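Local coordinates for putative polyketide synthase (Brevibacillus brevis, PDB 6HP2), which provides the O-methyltransferase domain of a trans-AT polyketide synthase, here holding S-adenosyl-L-homocysteine, in a multienzyme probably involved in making the antibiotic bacillaene, at residues A[42-47]-A[79-84]; A[83-88]-A[327-332]; A[178-183]-A[228-233]. One frame throughout, in Å; residues are numbered along the deposited sequence.

How the contacts relate
Contacts 1 and 2 share helix 70-88, including M83 and R84, and lie next to each other in the protein interior. The 42-47 loop and the 327-332 loop, from near the two ends of the modelled chain, both pack on this helix, and both contacts include R84 of the cofactor pocket. Contact 1 is the more polar, with the Q80 amide on loop carbonyls, L45 N on the ligand and a weak R84-T46 bond; contact 2 combines one side-chain amide hydrogen bond and a water bridge with aromatic and proline packing. Contact 3, about 26 Å from either by centres, lies farther out: an exposed H180 bonded to a buried H231 borders a buried phenylalanine and leucines, without ligand.

Contact 1 of 3, residues A[42-47]-A[79-84]; sequences EDYLTV and KQVEMR. With SAH (S-adenosyl-L-homocysteine), chain B.
Y44 and Q80 pass one another, running opposite ways, the ring of Y44 steeply inclined to the amide of Q80. CG of Q80 is anti to its own carbonyl carbon (chi1 -70°), and the extended chain beyond it carries the amide to the backbone of the loop. Q80 NE2 donates to T46 O at 2.9 Å, a bent bond (138° at the hydrogen) that stays close to the amide plane, and more weakly to Y44 O at 3.5 Å; OE1 turns to R73 through a weak bond. Beside this doubly engaged amide, V81 CG2 touches Y44 CE2 at 4.0 Å, and the phenol OH bonds to Q112. These contacts make up the dense side. The ring of Y44 also crosses R84, lying roughly over one face of the guanidinium, although their modelled spacing is too short to be relied on. In this class I, Rossmann-like methyltransferase fold, helix 70-88 precedes the first strand, 98-101, of the central sheet, and with the 42-47 loop it borders the amino-acid end of S-adenosyl-L-homocysteine. L45 N gives a nearly straight hydrogen bond to the ligand carboxylate atom O at 2.9 Å. The R84 guanidinium lies at the OXT side of that carboxylate; a charge pairing is plausible, but the model places the groups too close to define it. R84 NE forms a salt bridge with D109, which would limit the guanidinium's freedom. T46 reaches R84 tip to tip, but the bond from R84 NH1 to T46 OG1 is weak at 3.4 Å. At the V47 end, M83 CE meets V47 O at 3.3 Å, and both side chains rest on Y286 of strand 284-293. The loose side lies at exposed E42 and at D43, which do not touch the helix segment, and at partly exposed K79 and E82.

Contact 2 of 3, residues A[83-88]-A[327-332]; sequences MRQVLF and GYIPYP. With SAH (S-adenosyl-L-homocysteine), chain B.
Q85 and Y331 mark the closest backbone approach, their CA atoms 5.6 Å apart where an irregular loop passes helix 70-88 at residues 83-88. G327, with positive phi, leaves helix 316-326, and the chain runs on to a cis peptide between Y331 and P332. The carbonyl of Y331 faces the helix: Q85 CA makes a C-H...O contact with Y331 O at 3.4 Å. A water ties the two backbones together, donating to Q85 O at 2.9 Å and to Y331 O at 2.6 Å. Among the side chains, the extended Q85 sends NE2 to P332 O, 3.0 Å away and nearly straight at 164°; the donor lies above the plane of that carbonyl yet keeps it within its own amide plane. I329 CG2 presses on the amide carbon, Q85 CD, at 3.4 Å. Within the Rossmann-like methyltransferase fold, this joins the C-terminal part of the domain construct, after helix 316-326, to the helix that leads into strand 98-101. Y331 also touches Q112, I113 and L116 of helix 108-116. CG of Y331 is anti to its backbone N (chi1 179°), and the side chain runs beside that of F88, both pointing the same way. The pair is T-shaped: the CD2 edge of Y331 meets the face of F88, with centroids 4.9 Å apart and planes at 86°. P332 CB sits over the centre of the Y331 ring, and the proline's CD packs on R84 CB. Y331 OH bonds to D109, the same aspartate that R84 uses, while F88 also touches M166 and V168 of strand 164-170.

Contact 3 of 3, residues A[178-183]-A[228-233]; sequences NKHGLF and LAEHQL
H180 and H231 meet rim to rim, their side chains crossing at about a right angle and their ring planes inclined by 45°. A nearly straight hydrogen bond joins H180 ND1 to H231 NE2 at 3.0 Å; either nitrogen could be the donor. The H231 ring is sandwiched: F183 CB makes a CH-pi contact with one face, 4.0 Å from the ring centroid, and E230 CG from its own segment lies over the opposite face. The F183 ring meets the leucines. Its CD1 edge touches L233 CD1 at 3.8 Å, crossing that side chain at about a right angle, while F183 CE1 reaches L228 CD2, also at 3.8 Å. A Schellman motif, with Q232 at C-prime, ends the helix, and L228 O accepts from both H231 N and L233 N. L228 reaches F183 by its CD2 end, whereas CB of H231 and of L233 points toward the 178-183 segment. The contact thus joins the start of helix 179-188 to the turn between helix 221-230 and strand 233-240; W224 and L227 of helix 221-230 also touch F183, and helix 299-310 packs against L228 and A229.

Contact 1 of 3, residues A[42-47]-A[79-84]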
loop_
_atom_site.group_PDB
_atom_site.type_symbol
_atom_site.label_atom_id
_atom_site.label_comp_id
_atom_site.label_asym_id
_atom_site.label_seq_id
_atom_site.Cartn_x
_atom_site.Cartn_y
_atom_site.Cartn_z
ATOM N N GLU A 42 6.098 13.363 6.137
ATOM C CA GLU A 42 6.070 13.602 4.701
ATOM C C GLU A 42 6.776 12.458 3.959
ATOM O O GLU A 42 7.294 12.647 2.859
ATOM C CB GLU A 42 6.715 14.947 4.364
ATOM C CG GLU A 42 8.172 15.088 4.780
ATOM C CD GLU A 42 8.358 15.167 6.285
ATOM O OE1 GLU A 42 7.473 15.722 6.973
ATOM O OE2 GLU A 42 9.388 14.660 6.775
ATOM N N ASP A 43 6.753 11.262 4.549
ATOM C CA ASP A 43 7.474 10.146 4.018
ATOM C C ASP A 43 6.600 8.887 4.040
ATOM O O ASP A 43 5.544 8.771 4.685
ATOM C CB ASP A 43 8.818 9.901 4.751
ATOM C CG ASP A 43 8.650 9.599 6.207
ATOM O OD1 ASP A 43 7.854 10.282 6.867
ATOM O OD2 ASP A 43 9.343 8.688 6.703
ATOM N N TYR A 44 7.040 7.985 3.242
ATOM C CA TYR A 44 6.345 6.754 2.908
ATOM C C TYR A 44 7.224 5.593 3.311
ATOM O O TYR A 44 8.426 5.641 3.092
ATOM C CB TYR A 44 6.045 6.689 1.423
ATOM C CG TYR A 44 5.214 7.857 0.923
ATOM C CD1 TYR A 44 3.851 7.960 1.205
ATOM C CD2 TYR A 44 5.796 8.800 0.090
ATOM C CE1 TYR A 44 3.104 9.042 0.716
ATOM C CE2 TYR A 44 5.090 9.857 -0.404
ATOM C CZ TYR A 44 3.742 9.987 -0.094
ATOM O OH TYR A 44 3.036 11.033 -0.590
ATOM N N LEU A 45 6.615 4.557 3.904
ATOM C CA LEU A 45 7.344 3.377 4.375
ATOM C C LEU A 45 7.180 2.188 3.428
ATOM O O LEU A 45 7.038 1.046 3.861
ATOM C CB LEU A 45 6.874 2.999 5.768
ATOM C CG LEU A 45 6.867 4.154 6.810
ATOM C CD1 LEU A 45 6.348 3.633 8.133
ATOM C CD2 LEU A 45 8.237 4.753 6.914
ATOM N N THR A 46 7.220 2.424 2.135
ATOM C CA THR A 46 7.020 1.370 1.131
ATOM C C THR A 46 8.147 1.376 0.097
ATOM O O THR A 46 8.871 2.360 -0.063
ATOM C CB THR A 46 5.694 1.604 0.396
ATOM O OG1 THR A 46 5.765 2.885 -0.247
ATOM C CG2 THR A 46 4.519 1.629 1.396
ATOM N N VAL A 47 8.264 0.287 -0.641
ATOM C CA VAL A 47 9.133 0.257 -1.806
ATOM C C VAL A 47 8.442 1.054 -2.906
ATOM O O VAL A 47 7.369 1.629 -2.690
ATOM C CB VAL A 47 9.428 -1.202 -2.198
ATOM C CG1 VAL A 47 10.183 -1.865 -1.054
ATOM C CG2 VAL A 47 8.109 -1.934 -2.490
ATOM N N LYS A 79 8.920 8.372 -7.138
ATOM C CA LYS A 79 8.370 7.099 -7.555
ATOM C C LYS A 79 7.353 6.592 -6.568
ATOM O O LYS A 79 6.383 5.937 -6.961
ATOM C CB LYS A 79 9.511 6.088 -7.763
ATOM C CG LYS A 79 10.540 6.599 -8.832
ATOM C CD LYS A 79 9.791 6.733 -10.175
ATOM C CE LYS A 79 10.764 6.909 -11.344
ATOM N NZ LYS A 79 11.154 8.321 -11.561
ATOM N N GLN A 80 7.548 6.867 -5.295
ATOM C CA GLN A 80 6.518 6.552 -4.296
ATOM C C GLN A 80 5.244 7.322 -4.566
ATOM O O GLN A 80 4.139 6.779 -4.434
ATOM C CB GLN A 80 7.048 6.877 -2.895
ATOM C CG GLN A 80 8.150 5.893 -2.496
ATOM C CD GLN A 80 8.741 6.207 -1.192
ATOM O OE1 GLN A 80 9.109 7.354 -0.945
ATOM N NE2 GLN A 80 8.826 5.209 -0.321
ATOM N N VAL A 81 5.378 8.595 -4.935
ATOM C CA VAL A 81 4.211 9.364 -5.307
ATOM C C VAL A 81 3.586 8.792 -6.585
ATOM O O VAL A 81 2.370 8.713 -6.713
ATOM C CB VAL A 81 4.602 10.834 -5.477
ATOM C CG1 VAL A 81 3.467 11.585 -6.144
ATOM C CG2 VAL A 81 4.982 11.472 -4.069
ATOM N N GLU A 82 4.404 8.495 -7.579
ATOM C CA GLU A 82 3.867 8.032 -8.858
ATOM C C GLU A 82 3.008 6.789 -8.650
ATOM O O GLU A 82 1.910 6.670 -9.197
ATOM C CB GLU A 82 5.019 7.728 -9.805
ATOM C CG GLU A 82 4.550 7.083 -11.158
ATOM C CD GLU A 82 5.725 6.442 -11.891
ATOM O OE1 GLU A 82 6.391 7.199 -12.617
ATOM O OE2 GLU A 82 5.995 5.207 -11.701
ATOM N N MET A 83 3.516 5.832 -7.882
ATOM C CA MET A 83 2.771 4.598 -7.640
ATOM C C MET A 83 1.432 4.862 -6.975
ATOM O O MET A 83 0.413 4.269 -7.332
ATOM C CB MET A 83 3.580 3.654 -6.776
ATOM C CG MET A 83 2.860 2.337 -6.499
ATOM S SD MET A 83 3.960 1.092 -5.706
ATOM C CE MET A 83 4.369 1.825 -4.151
ATOM N N ARG A 84 1.417 5.707 -5.966
ATOM C CA ARG A 84 0.150 6.091 -5.332
ATOM C C ARG A 84 -0.779 6.797 -6.308
ATOM O O ARG A 84 -1.996 6.610 -6.246
ATOM C CB ARG A 84 0.458 6.969 -4.119
ATOM C CG ARG A 84 0.972 6.163 -2.948
ATOM C CD ARG A 84 1.473 7.106 -1.828
ATOM N NE ARG A 84 1.582 6.393 -0.555
ATOM C CZ ARG A 84 2.574 5.553 -0.253
ATOM N NH1 ARG A 84 3.540 5.270 -1.154
ATOM N NH2 ARG A 84 2.572 4.985 0.929
HETATM N N SAH B . 0.678 2.784 4.555
HETATM C CA SAH B . 1.849 3.459 5.107
HETATM C CB SAH B . 2.643 2.557 6.042
HETATM C CG SAH B . 2.943 1.163 5.520
HETATM S SD SAH B . 4.066 0.277 6.641
HETATM C C SAH B . 2.693 3.936 3.951
HETATM O O SAH B . 3.730 4.566 4.155
HETATM O OXT SAH B . 2.325 3.703 2.804
HETATM C "C5'" SAH B . 2.839 -0.817 7.395
HETATM C "C4'" SAH B . 1.874 -0.065 8.309
HETATM O "O4'" SAH B . 0.847 -0.986 8.741
HETATM C "C3'" SAH B . 2.568 0.382 9.638
HETATM O "O3'" SAH B . 2.075 1.709 9.877
HETATM C "C2'" SAH B . 2.081 -0.583 10.717
HETATM O "O2'" SAH B . 2.003 -0.048 12.005
HETATM C "C1'" SAH B . 0.686 -0.933 10.152
HETATM N N9 SAH B . 0.084 -2.170 10.644
HETATM C C8 SAH B . 0.584 -3.439 10.584
HETATM N N7 SAH B . -0.296 -4.229 11.208
HETATM C C5 SAH B . -1.360 -3.490 11.602
HETATM C C6 SAH B . -2.538 -3.778 12.281
HETATM N N6 SAH B . -2.904 -5.002 12.659
HETATM N N1 SAH B . -3.428 -2.771 12.513
HETATM C C2 SAH B . -3.130 -1.463 12.179
HETATM N N3 SAH B . -1.949 -1.188 11.539
HETATM C C4 SAH B . -1.073 -2.172 11.301
#

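Contact 2 of 3, residues A[83-88]-A[327-332]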
loop_
_atom_site.group_PDB
_atom_site.type_symbol
_atom_site.label_atom_id
_atom_site.label_comp_id
_atom_site.label_asym_id
_atom_site.label_seq_id
_atom_site.Cartn_x
_atom_site.Cartn_y
_atom_site.Cartn_z
ATOM N N MET A 83 3.516 5.832 -7.882
ATOM C CA MET A 83 2.771 4.598 -7.640
ATOM C C MET A 83 1.432 4.862 -6.975
ATOM O O MET A 83 0.413 4.269 -7.332
ATOM C CB MET A 83 3.580 3.654 -6.776
ATOM C CG MET A 83 2.860 2.337 -6.499
ATOM S SD MET A 83 3.960 1.092 -5.706
ATOM C CE MET A 83 4.369 1.825 -4.151
ATOM N N ARG A 84 1.417 5.707 -5.966
ATOM C CA ARG A 84 0.150 6.091 -5.332
ATOM C C ARG A 84 -0.779 6.797 -6.308
ATOM O O ARG A 84 -1.996 6.610 -6.246
ATOM C CB ARG A 84 0.458 6.969 -4.119
ATOM C CG ARG A 84 0.972 6.163 -2.948
ATOM C CD ARG A 84 1.473 7.106 -1.828
ATOM N NE ARG A 84 1.582 6.393 -0.555
ATOM C CZ ARG A 84 2.574 5.553 -0.253
ATOM N NH1 ARG A 84 3.540 5.270 -1.154
ATOM N NH2 ARG A 84 2.572 4.985 0.929
ATOM N N GLN A 85 -0.232 7.598 -7.231
ATOM C CA GLN A 85 -1.089 8.233 -8.218
ATOM C C GLN A 85 -1.793 7.187 -9.070
ATOM O O GLN A 85 -2.979 7.333 -9.404
ATOM C CB GLN A 85 -0.310 9.184 -9.142
ATOM C CG GLN A 85 0.238 10.441 -8.410
ATOM C CD GLN A 85 1.103 11.274 -9.299
ATOM O OE1 GLN A 85 1.717 10.749 -10.222
ATOM N NE2 GLN A 85 1.168 12.579 -9.041
ATOM N N VAL A 86 -1.074 6.138 -9.458
ATOM C CA VAL A 86 -1.709 5.065 -10.231
ATOM C C VAL A 86 -2.768 4.394 -9.378
ATOM O O VAL A 86 -3.832 4.056 -9.852
ATOM C CB VAL A 86 -0.676 4.055 -10.762
ATOM C CG1 VAL A 86 -1.372 2.860 -11.535
ATOM C CG2 VAL A 86 0.288 4.783 -11.772
ATOM N N LEU A 87 -2.511 4.221 -8.094
ATOM C CA LEU A 87 -3.502 3.542 -7.260
ATOM C C LEU A 87 -4.786 4.355 -7.166
ATOM O O LEU A 87 -5.893 3.792 -7.183
ATOM C CB LEU A 87 -2.930 3.326 -5.832
ATOM C CG LEU A 87 -3.837 2.635 -4.803
ATOM C CD1 LEU A 87 -4.012 1.182 -5.179
ATOM C CD2 LEU A 87 -3.185 2.774 -3.402
ATOM N N PHE A 88 -4.647 5.679 -7.000
ATOM C CA PHE A 88 -5.767 6.559 -6.727
ATOM C C PHE A 88 -6.446 7.143 -7.985
ATOM O O PHE A 88 -7.433 7.888 -7.856
ATOM C CB PHE A 88 -5.329 7.697 -5.807
ATOM C CG PHE A 88 -5.154 7.285 -4.319
ATOM C CD1 PHE A 88 -6.239 7.181 -3.481
ATOM C CD2 PHE A 88 -3.891 7.086 -3.784
ATOM C CE1 PHE A 88 -6.115 6.840 -2.183
ATOM C CE2 PHE A 88 -3.726 6.732 -2.468
ATOM C CZ PHE A 88 -4.844 6.602 -1.650
ATOM N N GLY A 327 -4.650 12.242 -18.373
ATOM C CA GLY A 327 -4.424 13.546 -17.739
ATOM C C GLY A 327 -5.094 13.738 -16.384
ATOM O O GLY A 327 -5.018 14.838 -15.817
ATOM N N TYR A 328 -5.757 12.723 -15.859
ATOM C CA TYR A 328 -6.491 12.828 -14.604
ATOM C C TYR A 328 -5.697 12.155 -13.495
ATOM O O TYR A 328 -5.560 10.914 -13.464
ATOM C CB TYR A 328 -7.861 12.189 -14.726
ATOM C CG TYR A 328 -8.656 12.248 -13.442
ATOM C CD1 TYR A 328 -9.107 13.479 -12.916
ATOM C CD2 TYR A 328 -9.033 11.108 -12.821
ATOM C CE1 TYR A 328 -9.865 13.527 -11.775
ATOM C CE2 TYR A 328 -9.821 11.130 -11.692
ATOM C CZ TYR A 328 -10.238 12.353 -11.168
ATOM O OH TYR A 328 -10.959 12.379 -10.006
ATOM N N ILE A 329 -5.216 12.967 -12.557
ATOM C CA ILE A 329 -4.301 12.460 -11.528
ATOM C C ILE A 329 -4.711 13.180 -10.258
ATOM O O ILE A 329 -4.132 14.211 -9.935
ATOM C CB ILE A 329 -2.825 12.719 -11.857
ATOM C CG1 ILE A 329 -2.449 12.086 -13.166
ATOM C CG2 ILE A 329 -1.891 12.099 -10.736
ATOM C CD1 ILE A 329 -1.053 12.436 -13.694
ATOM N N PRO A 330 -5.718 12.718 -9.521
ATOM C CA PRO A 330 -6.260 13.557 -8.422
ATOM C C PRO A 330 -5.450 13.523 -7.117
ATOM O O PRO A 330 -5.654 14.390 -6.243
ATOM C CB PRO A 330 -7.657 12.952 -8.166
ATOM C CG PRO A 330 -7.516 11.517 -8.621
ATOM C CD PRO A 330 -6.547 11.558 -9.813
ATOM N N TYR A 331 -4.573 12.553 -6.931
ATOM C CA TYR A 331 -3.912 12.385 -5.633
ATOM C C TYR A 331 -2.829 11.333 -5.728
ATOM O O TYR A 331 -3.070 10.310 -6.337
ATOM C CB TYR A 331 -4.932 11.946 -4.552
ATOM C CG TYR A 331 -4.191 11.757 -3.250
ATOM C CD1 TYR A 331 -3.879 12.827 -2.437
ATOM C CD2 TYR A 331 -3.775 10.505 -2.889
ATOM C CE1 TYR A 331 -3.134 12.631 -1.275
ATOM C CE2 TYR A 331 -3.016 10.292 -1.752
ATOM C CZ TYR A 331 -2.688 11.358 -0.960
ATOM O OH TYR A 331 -1.930 11.125 0.143
ATOM N N PRO A 332 -1.650 11.522 -5.141
ATOM C CA PRO A 332 -1.138 12.771 -4.550
ATOM C C PRO A 332 -0.638 13.681 -5.646
ATOM O O PRO A 332 -0.718 13.304 -6.798
ATOM C CB PRO A 332 0.028 12.318 -3.654
ATOM C CG PRO A 332 0.071 10.815 -3.704
ATOM C CD PRO A 332 -0.720 10.387 -4.929
HETATM N N SAH B . 0.678 2.784 4.555
HETATM C CA SAH B . 1.849 3.459 5.107
HETATM C CB SAH B . 2.643 2.557 6.042
HETATM C CG SAH B . 2.943 1.163 5.520
HETATM S SD SAH B . 4.066 0.277 6.641
HETATM C C SAH B . 2.693 3.936 3.951
HETATM O O SAH B . 3.730 4.566 4.155
HETATM O OXT SAH B . 2.325 3.703 2.804
HETATM C "C5'" SAH B . 2.839 -0.817 7.395
HETATM C "C4'" SAH B . 1.874 -0.065 8.309
HETATM O "O4'" SAH B . 0.847 -0.986 8.741
HETATM C "C3'" SAH B . 2.568 0.382 9.638
HETATM O "O3'" SAH B . 2.075 1.709 9.877
HETATM C "C2'" SAH B . 2.081 -0.583 10.717
HETATM O "O2'" SAH B . 2.003 -0.048 12.005
HETATM C "C1'" SAH B . 0.686 -0.933 10.152
HETATM N N9 SAH B . 0.084 -2.170 10.644
HETATM C C8 SAH B . 0.584 -3.439 10.584
HETATM N N7 SAH B . -0.296 -4.229 11.208
HETATM C C5 SAH B . -1.360 -3.490 11.602
HETATM C C6 SAH B . -2.538 -3.778 12.281
HETATM N N6 SAH B . -2.904 -5.002 12.659
HETATM N N1 SAH B . -3.428 -2.771 12.513
HETATM C C2 SAH B . -3.130 -1.463 12.179
HETATM N N3 SAH B . -1.949 -1.188 11.539
HETATM C C4 SAH B . -1.073 -2.172 11.301
HETATM O O HOH W 1 -4.203 9.804 -8.632
#

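Contact 3 of 3, residues A[178-183]-A[228-233]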
loop_
_atom_site.group_PDB
_atom_site.type_symbol
_atom_site.label_atom_id
_atom_site.label_comp_id
_atom_site.label_asym_id
_atom_site.label_seq_id
_atom_site.Cartn_x
_atom_site.Cartn_y
_atom_site.Cartn_z
ATOM N N ASN A 178 -4.574 -12.213 10.977
ATOM C CA ASN A 178 -5.993 -12.584 11.016
ATOM C C ASN A 178 -6.716 -11.845 9.900
ATOM O O ASN A 178 -7.336 -10.802 10.108
ATOM C CB ASN A 178 -6.561 -12.304 12.402
ATOM C CG ASN A 178 -5.841 -13.119 13.490
ATOM O OD1 ASN A 178 -5.237 -12.563 14.388
ATOM N ND2 ASN A 178 -5.868 -14.454 13.369
ATOM N N LYS A 179 -6.678 -12.447 8.718
ATOM C CA LYS A 179 -7.186 -11.804 7.510
ATOM C C LYS A 179 -8.698 -11.636 7.552
ATOM O O LYS A 179 -9.239 -10.649 7.024
ATOM C CB LYS A 179 -6.835 -12.630 6.279
ATOM C CG LYS A 179 -5.369 -13.097 6.195
ATOM C CD LYS A 179 -4.456 -12.005 5.835
ATOM C CE LYS A 179 -2.988 -12.558 5.650
ATOM N NZ LYS A 179 -2.001 -11.484 5.675
ATOM N N HIS A 180 -9.405 -12.620 8.123
ATOM C CA HIS A 180 -10.860 -12.531 8.122
ATOM C C HIS A 180 -11.332 -11.480 9.102
ATOM O O HIS A 180 -12.321 -10.786 8.824
ATOM C CB HIS A 180 -11.506 -13.882 8.415
ATOM C CG HIS A 180 -11.423 -14.822 7.260
ATOM N ND1 HIS A 180 -12.201 -14.662 6.130
ATOM C CD2 HIS A 180 -10.631 -15.899 7.033
ATOM C CE1 HIS A 180 -11.914 -15.625 5.269
ATOM N NE2 HIS A 180 -10.959 -16.378 5.786
ATOM N N GLY A 181 -10.631 -11.328 10.228
ATOM C CA GLY A 181 -10.931 -10.212 11.108
ATOM C C GLY A 181 -10.813 -8.901 10.368
ATOM O O GLY A 181 -11.721 -8.072 10.389
ATOM N N LEU A 182 -9.681 -8.708 9.695
ATOM C CA LEU A 182 -9.421 -7.475 8.970
ATOM C C LEU A 182 -10.482 -7.208 7.915
ATOM O O LEU A 182 -11.031 -6.107 7.841
ATOM C CB LEU A 182 -8.046 -7.568 8.325
ATOM C CG LEU A 182 -7.656 -6.411 7.422
ATOM C CD1 LEU A 182 -7.586 -5.087 8.172
ATOM C CD2 LEU A 182 -6.362 -6.804 6.749
ATOM N N PHE A 183 -10.785 -8.186 7.070
ATOM C CA PHE A 183 -11.705 -7.896 5.952
ATOM C C PHE A 183 -13.150 -7.883 6.385
ATOM O O PHE A 183 -13.973 -7.250 5.737
ATOM C CB PHE A 183 -11.437 -8.854 4.766
ATOM C CG PHE A 183 -10.277 -8.375 3.925
ATOM C CD1 PHE A 183 -10.487 -7.518 2.878
ATOM C CD2 PHE A 183 -8.943 -8.765 4.206
ATOM C CE1 PHE A 183 -9.422 -7.048 2.143
ATOM C CE2 PHE A 183 -7.866 -8.244 3.455
ATOM C CZ PHE A 183 -8.115 -7.423 2.429
ATOM N N LEU A 228 -11.558 -12.252 -0.461
ATOM C CA LEU A 228 -12.324 -11.100 -0.916
ATOM C C LEU A 228 -13.781 -11.468 -1.133
ATOM O O LEU A 228 -14.657 -10.795 -0.606
ATOM C CB LEU A 228 -11.731 -10.520 -2.195
ATOM C CG LEU A 228 -10.320 -10.019 -2.074
ATOM C CD1 LEU A 228 -9.834 -9.524 -3.440
ATOM C CD2 LEU A 228 -10.184 -8.888 -1.058
ATOM N N ALA A 229 -14.053 -12.550 -1.898
ATOM C CA ALA A 229 -15.421 -12.964 -2.174
ATOM C C ALA A 229 -16.180 -13.211 -0.869
ATOM O O ALA A 229 -17.354 -12.866 -0.747
ATOM C CB ALA A 229 -15.456 -14.269 -3.022
ATOM N N GLU A 230 -15.502 -13.750 0.150
ATOM C CA GLU A 230 -16.188 -14.051 1.414
ATOM C C GLU A 230 -16.690 -12.777 2.077
ATOM O O GLU A 230 -17.727 -12.792 2.753
ATOM C CB GLU A 230 -15.262 -14.788 2.378
ATOM C CG GLU A 230 -15.922 -15.108 3.692
ATOM C CD GLU A 230 -16.955 -16.210 3.542
ATOM O OE1 GLU A 230 -16.782 -17.062 2.643
ATOM O OE2 GLU A 230 -17.959 -16.198 4.296
ATOM N N HIS A 231 -15.981 -11.662 1.890
ATOM C CA HIS A 231 -16.420 -10.394 2.469
ATOM C C HIS A 231 -17.040 -9.449 1.439
ATOM O O HIS A 231 -16.922 -8.238 1.562
ATOM C CB HIS A 231 -15.246 -9.775 3.201
ATOM C CG HIS A 231 -14.749 -10.660 4.302
ATOM N ND1 HIS A 231 -15.388 -10.737 5.526
ATOM C CD2 HIS A 231 -13.816 -11.642 4.305
ATOM C CE1 HIS A 231 -14.810 -11.670 6.260
ATOM N NE2 HIS A 231 -13.836 -12.211 5.550
ATOM N N GLN A 232 -17.713 -10.006 0.437
ATOM C CA GLN A 232 -18.529 -9.256 -0.522
ATOM C C GLN A 232 -17.699 -8.383 -1.459
ATOM O O GLN A 232 -18.220 -7.477 -2.112
ATOM C CB GLN A 232 -19.563 -8.396 0.213
ATOM C CG GLN A 232 -20.592 -9.167 1.056
ATOM C CD GLN A 232 -20.050 -9.598 2.405
ATOM O OE1 GLN A 232 -19.534 -8.786 3.173
ATOM N NE2 GLN A 232 -20.163 -10.885 2.700
ATOM N N LEU A 233 -16.412 -8.621 -1.572
ATOM C CA LEU A 233 -15.592 -7.760 -2.401
ATOM C C LEU A 233 -15.215 -8.413 -3.719
ATOM O O LEU A 233 -14.932 -9.610 -3.791
ATOM C CB LEU A 233 -14.326 -7.362 -1.626
ATOM C CG LEU A 233 -14.573 -6.555 -0.379
ATOM C CD1 LEU A 233 -13.280 -6.446 0.522
ATOM C CD2 LEU A 233 -15.055 -5.137 -0.680
#